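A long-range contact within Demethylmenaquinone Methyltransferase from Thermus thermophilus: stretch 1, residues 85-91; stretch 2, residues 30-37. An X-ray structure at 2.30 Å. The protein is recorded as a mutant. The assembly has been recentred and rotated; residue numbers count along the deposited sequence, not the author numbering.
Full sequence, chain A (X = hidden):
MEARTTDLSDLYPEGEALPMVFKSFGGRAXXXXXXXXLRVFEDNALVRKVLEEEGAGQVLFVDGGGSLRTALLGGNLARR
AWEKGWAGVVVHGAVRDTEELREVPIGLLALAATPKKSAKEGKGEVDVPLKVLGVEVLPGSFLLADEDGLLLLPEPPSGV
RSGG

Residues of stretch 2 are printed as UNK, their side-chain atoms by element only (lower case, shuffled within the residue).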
ATOM      1  N   GLY A  85      -8.778 -21.215 -18.805  1.00 23.45           N
ATOM      2  CA  GLY A  85      -7.832 -21.968 -17.992  1.00 27.27           C
ATOM      3  C   GLY A  85      -6.611 -21.275 -17.416  1.00 25.71           C
ATOM      4  O   GLY A  85      -5.787 -21.909 -16.757  1.00 27.89           O
ATOM      5  N   TRP A  86      -6.473 -19.982 -17.661  1.00 18.60           N
ATOM      6  CA  TRP A  86      -5.326 -19.270 -17.132  1.00 23.07           C
ATOM      7  C   TRP A  86      -5.222 -19.469 -15.626  1.00 22.83           C
ATOM      8  O   TRP A  86      -6.229 -19.470 -14.913  1.00 29.98           O
ATOM      9  CB  TRP A  86      -5.429 -17.774 -17.469  1.00 23.06           C
ATOM     10  CG  TRP A  86      -5.289 -17.525 -18.917  1.00 14.92           C
ATOM     11  CD1 TRP A  86      -6.252 -17.668 -19.867  1.00 23.85           C
ATOM     12  CD2 TRP A  86      -4.074 -17.233 -19.615  1.00 16.56           C
ATOM     13  NE1 TRP A  86      -5.716 -17.491 -21.118  1.00 14.78           N
ATOM     14  CE2 TRP A  86      -4.384 -17.218 -20.992  1.00 14.54           C
ATOM     15  CE3 TRP A  86      -2.759 -16.975 -19.209  1.00 20.02           C
ATOM     16  CZ2 TRP A  86      -3.419 -16.973 -21.970  1.00 11.66           C
ATOM     17  CZ3 TRP A  86      -1.801 -16.732 -20.180  1.00 13.51           C
ATOM     18  CH2 TRP A  86      -2.141 -16.728 -21.551  1.00 19.83           C
ATOM     19  N   ALA A  87      -3.999 -19.650 -15.146  1.00 21.23           N
ATOM     20  CA  ALA A  87      -3.766 -19.831 -13.717  1.00 22.09           C
ATOM     21  C   ALA A  87      -3.763 -18.470 -13.034  1.00 18.68           C
ATOM     22  O   ALA A  87      -4.136 -18.346 -11.865  1.00 20.89           O
ATOM     23  CB  ALA A  87      -2.437 -20.531 -13.483  1.00 23.89           C
ATOM     24  N   GLY A  88      -3.351 -17.447 -13.773  1.00 18.38           N
ATOM     25  CA  GLY A  88      -3.309 -16.110 -13.215  1.00 22.21           C
ATOM     26  C   GLY A  88      -2.818 -15.040 -14.175  1.00 17.99           C
ATOM     27  O   GLY A  88      -2.283 -15.328 -15.244  1.00 18.31           O
ATOM     28  N   VAL A  89      -3.002 -13.793 -13.764  1.00 24.13           N
ATOM     29  CA  VAL A  89      -2.590 -12.630 -14.538  1.00 21.26           C
ATOM     30  C   VAL A  89      -1.878 -11.664 -13.596  1.00 23.07           C
ATOM     31  O   VAL A  89      -2.354 -11.395 -12.486  1.00 26.72           O
ATOM     32  CB  VAL A  89      -3.809 -11.885 -15.137  1.00 21.82           C
ATOM     33  CG1 VAL A  89      -3.339 -10.860 -16.180  1.00 12.33           C
ATOM     34  CG2 VAL A  89      -4.789 -12.886 -15.733  1.00 19.69           C
ATOM     35  N   VAL A  90      -0.722 -11.169 -14.018  1.00 20.55           N
ATOM     36  CA  VAL A  90       0.017 -10.198 -13.219  1.00 16.93           C
ATOM     37  C   VAL A  90       0.079  -8.919 -14.033  1.00 20.94           C
ATOM     38  O   VAL A  90       0.597  -8.910 -15.144  1.00 24.57           O
ATOM     39  CB  VAL A  90       1.438 -10.656 -12.915  1.00 16.92           C
ATOM     40  CG1 VAL A  90       2.224  -9.508 -12.327  1.00 20.23           C
ATOM     41  CG2 VAL A  90       1.404 -11.818 -11.940  1.00 11.48           C
ATOM     42  N   VAL A  91      -0.456  -7.839 -13.485  1.00 22.97           N
ATOM     43  CA  VAL A  91      -0.471  -6.582 -14.207  1.00 24.02           C
ATOM     44  C   VAL A  91       0.422  -5.502 -13.615  1.00 27.50           C
ATOM     45  O   VAL A  91       0.197  -5.044 -12.490  1.00 22.63           O
ATOM     46  CB  VAL A  91      -1.917  -6.016 -14.311  1.00 25.16           C
ATOM     47  CG1 VAL A  91      -1.931  -4.727 -15.117  1.00 21.34           C
ATOM     48  CG2 VAL A  91      -2.833  -7.042 -14.950  1.00 20.51           C
ATOM     49  N   UNK A  30      -2.688 -17.458  -4.039  1.00 27.65           N
ATOM     50  CA  UNK A  30      -1.530 -18.217  -4.501  1.00 31.10           C
ATOM     51  C   UNK A  30      -1.821 -18.897  -5.832  1.00 22.59           C
ATOM     52  O   UNK A  30      -2.861 -19.542  -6.000  1.00 28.19           O
ATOM     53  n   UNK A  30       0.165 -19.184   0.129  1.00 45.97           N
ATOM     54  c   UNK A  30       0.368 -19.874   1.251  1.00 46.78           C
ATOM     55  n   UNK A  30       0.878 -19.273   2.317  1.00 43.30           N
ATOM     56  c   UNK A  30      -1.138 -19.266  -3.453  1.00 29.74           C
ATOM     57  n   UNK A  30       0.049 -21.160   1.318  1.00 41.54           N
ATOM     58  c   UNK A  30      -0.406 -19.744  -1.094  1.00 35.43           C
ATOM     59  c   UNK A  30      -0.715 -18.669  -2.117  1.00 35.01           C
ATOM     60  N   UNK A  31      -0.893 -18.737  -6.770  1.00 22.70           N
ATOM     61  CA  UNK A  31      -1.003 -19.320  -8.098  1.00 24.09           C
ATOM     62  C   UNK A  31       0.388 -19.373  -8.731  1.00 29.54           C
ATOM     63  O   UNK A  31       1.323 -18.728  -8.254  1.00 27.72           O
ATOM     64  c   UNK A  31      -1.620 -16.106  -8.230  1.00 13.79           C
ATOM     65  c   UNK A  31      -1.470 -17.078  -9.214  1.00 13.36           C
ATOM     66  c   UNK A  31      -0.425 -15.407 -10.654  1.00 17.97           C
ATOM     67  c   UNK A  31      -0.584 -14.432  -9.657  1.00 19.00           C
ATOM     68  c   UNK A  31      -1.180 -14.779  -8.443  1.00 15.37           C
ATOM     69  c   UNK A  31      -1.944 -18.487  -8.979  1.00 23.55           C
ATOM     70  c   UNK A  31      -0.872 -16.723 -10.423  1.00  6.12           C
ATOM     71  N   UNK A  32       0.514 -20.141  -9.809  1.00 26.36           N
ATOM     72  CA  UNK A  32       1.787 -20.294 -10.496  1.00 23.89           C
ATOM     73  C   UNK A  32       1.593 -20.851 -11.902  1.00 21.67           C
ATOM     74  O   UNK A  32       0.541 -21.401 -12.220  1.00 24.80           O
ATOM     75  c   UNK A  32       2.687 -21.220  -9.688  1.00 20.11           C
ATOM     76  N   UNK A  33       2.607 -20.714 -12.749  1.00 24.86           N
ATOM     77  CA  UNK A  33       2.480 -21.240 -14.095  1.00 18.19           C
ATOM     78  C   UNK A  33       3.534 -20.767 -15.073  1.00 30.67           C
ATOM     79  O   UNK A  33       4.391 -19.940 -14.741  1.00 20.87           O
ATOM     80  N   UNK A  34       3.474 -21.314 -16.285  1.00 23.55           N
ATOM     81  CA  UNK A  34       4.393 -20.947 -17.344  1.00 20.16           C
ATOM     82  C   UNK A  34       4.058 -19.510 -17.737  1.00 29.35           C
ATOM     83  O   UNK A  34       2.905 -19.197 -18.031  1.00 26.75           O
ATOM     84  c   UNK A  34       7.352 -23.028 -21.610  1.00 40.10           C
ATOM     85  c   UNK A  34       5.040 -22.607 -20.829  1.00 34.14           C
ATOM     86  n   UNK A  34       6.137 -22.511 -21.793  1.00 36.06           N
ATOM     87  n   UNK A  34       7.639 -23.687 -20.498  1.00 35.10           N
ATOM     88  c   UNK A  34       4.214 -21.884 -18.547  1.00 21.06           C
ATOM     89  c   UNK A  34       5.261 -21.685 -19.633  1.00 33.89           C
ATOM     90  n   UNK A  34       8.284 -22.888 -22.541  1.00 36.53           N
ATOM     91  N   UNK A  35       5.067 -18.647 -17.739  1.00 28.12           N
ATOM     92  CA  UNK A  35       4.896 -17.240 -18.071  1.00 19.50           C
ATOM     93  C   UNK A  35       4.669 -16.936 -19.547  1.00 27.79           C
ATOM     94  O   UNK A  35       5.295 -17.512 -20.436  1.00 29.39           O
ATOM     95  c   UNK A  35       6.234 -16.432 -16.081  1.00 11.96           C
ATOM     96  c   UNK A  35       5.999 -14.969 -18.071  1.00 19.69           C
ATOM     97  c   UNK A  35       6.124 -16.398 -17.596  1.00 27.97           C
ATOM     98  N   UNK A  36       3.758 -16.001 -19.774  1.00 29.41           N
ATOM     99  CA  UNK A  36       3.400 -15.511 -21.095  1.00 34.02           C
ATOM    100  C   UNK A  36       3.471 -13.997 -20.875  1.00 30.79           C
ATOM    101  O   UNK A  36       2.887 -13.487 -19.924  1.00 38.28           O
ATOM    102  c   UNK A  36       0.811 -16.741 -25.687  1.00 44.47           C
ATOM    103  n   UNK A  36       0.820 -16.605 -27.005  1.00 54.31           N
ATOM    104  c   UNK A  36       1.649 -15.884 -22.896  1.00 38.22           C
ATOM    105  n   UNK A  36       1.941 -17.016 -25.043  1.00 46.84           N
ATOM    106  c   UNK A  36       1.970 -15.926 -21.430  1.00 35.02           C
ATOM    107  n   UNK A  36      -0.323 -16.589 -25.018  1.00 60.43           N
ATOM    108  c   UNK A  36       2.053 -17.169 -23.597  1.00 25.93           C
ATOM    109  N   UNK A  37       4.178 -13.276 -21.732  1.00 21.26           N
ATOM    110  CA  UNK A  37       4.309 -11.838 -21.542  1.00 24.36           C
ATOM    111  C   UNK A  37       3.566 -10.992 -22.555  1.00 31.33           C
ATOM    112  O   UNK A  37       3.127 -11.470 -23.605  1.00 35.08           O
ATOM    113  c   UNK A  37       6.600 -12.216 -20.591  1.00 16.41           C
ATOM    114  o   UNK A  37       6.306 -11.575 -22.902  1.00 25.19           O
ATOM    115  c   UNK A  37       5.781 -11.395 -21.577  1.00 25.54           C
TER

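Position 30 carries seven side-chain atoms: three carbons in a chain, a nitrogen, and then a carbon bearing two further nitrogens. This guanidinium pattern identifies Arg 30. The chain is extended after an m chi1 and is out of reach of stretch 1; its polar end is hydrogen-bonded elsewhere in the structure.

Position 31 begins the strand. Its seven side-chain atoms are all carbon, one followed by a closed ring of six, and no oxygen hangs from the ring. CA-to-CB points toward stretch 1, and the CB lies 3.6 Å from Ala 87 O. The residue is Phe 31, with chi1 in the p well. Its ring runs along the backbone of stretch 1: CD2 is 3.8 Å from Gly 88 CA, and CZ reaches 4.0 Å from Val 90 CG2, an apolar contact made at the ring edge. Gly 88 leaves the space this ring needs, since a CB at position 88 would fall 2.3 Å from Phe 31 CD2.

At position 32 a single carbon makes up the side chain, which defines Ala 32. CA-to-CB points away, so the residue meets stretch 1 through its backbone instead: its carbonyl O lies 3.3 Å from the CB of Ala 87, a close van der Waals approach.

Position 33 has no side-chain atoms and is therefore Gly 33. Its phi/psi of 167/176 would jam a CB against the carbonyl O of the preceding residue, which by itself calls for glycine. An ideal CB would also point toward stretch 1, 3.7 Å from Ala 87 CB.

Position 34 again shows three carbons, a nitrogen and a carbon with two nitrogens, giving Arg 34. Its side chain is exposed, out of reach of stretch 1, and touches a crystal neighbour.

At position 35 one carbon carries two more, the short branched pattern of Val 35. With CA-to-CB directed away, this side chain makes no contact with stretch 1.

Position 36 has seven side-chain atoms, three carbons, a nitrogen and a carbon carrying two more nitrogens; CA-to-CB points toward stretch 1, and one of the terminal nitrogens approaches the edge of the Trp 86 ring. This is Arg 36. Its NH1 lies 3.9 Å from Trp 86 CH2, with the indole and guanidinium meeting edge to edge, while NE and NH2 are hydrogen-bonded elsewhere in the structure.

Position 37 has one carbon carrying an oxygen and a carbon, the branching of Thr 37. Its side chain is out of reach of stretch 1, and OG1 finds its hydrogen bond elsewhere.

The contact joins strands whose directions differ by 89°. The two stretches meet by packing, without a hydrogen bond between them. Phe 31, with the largest covered area, lies against residues 87 to 90, fitting over Gly 88 and ending at Val 90. Ala 87 packs beside the backbone of Ala 32, and the Trp 86–Arg 36 edge contact adds a further point of approach. In all, the two stretches bury 288 Å² between them, summed over both sides.

Stretch 2 (30-37) RFAGRVRT
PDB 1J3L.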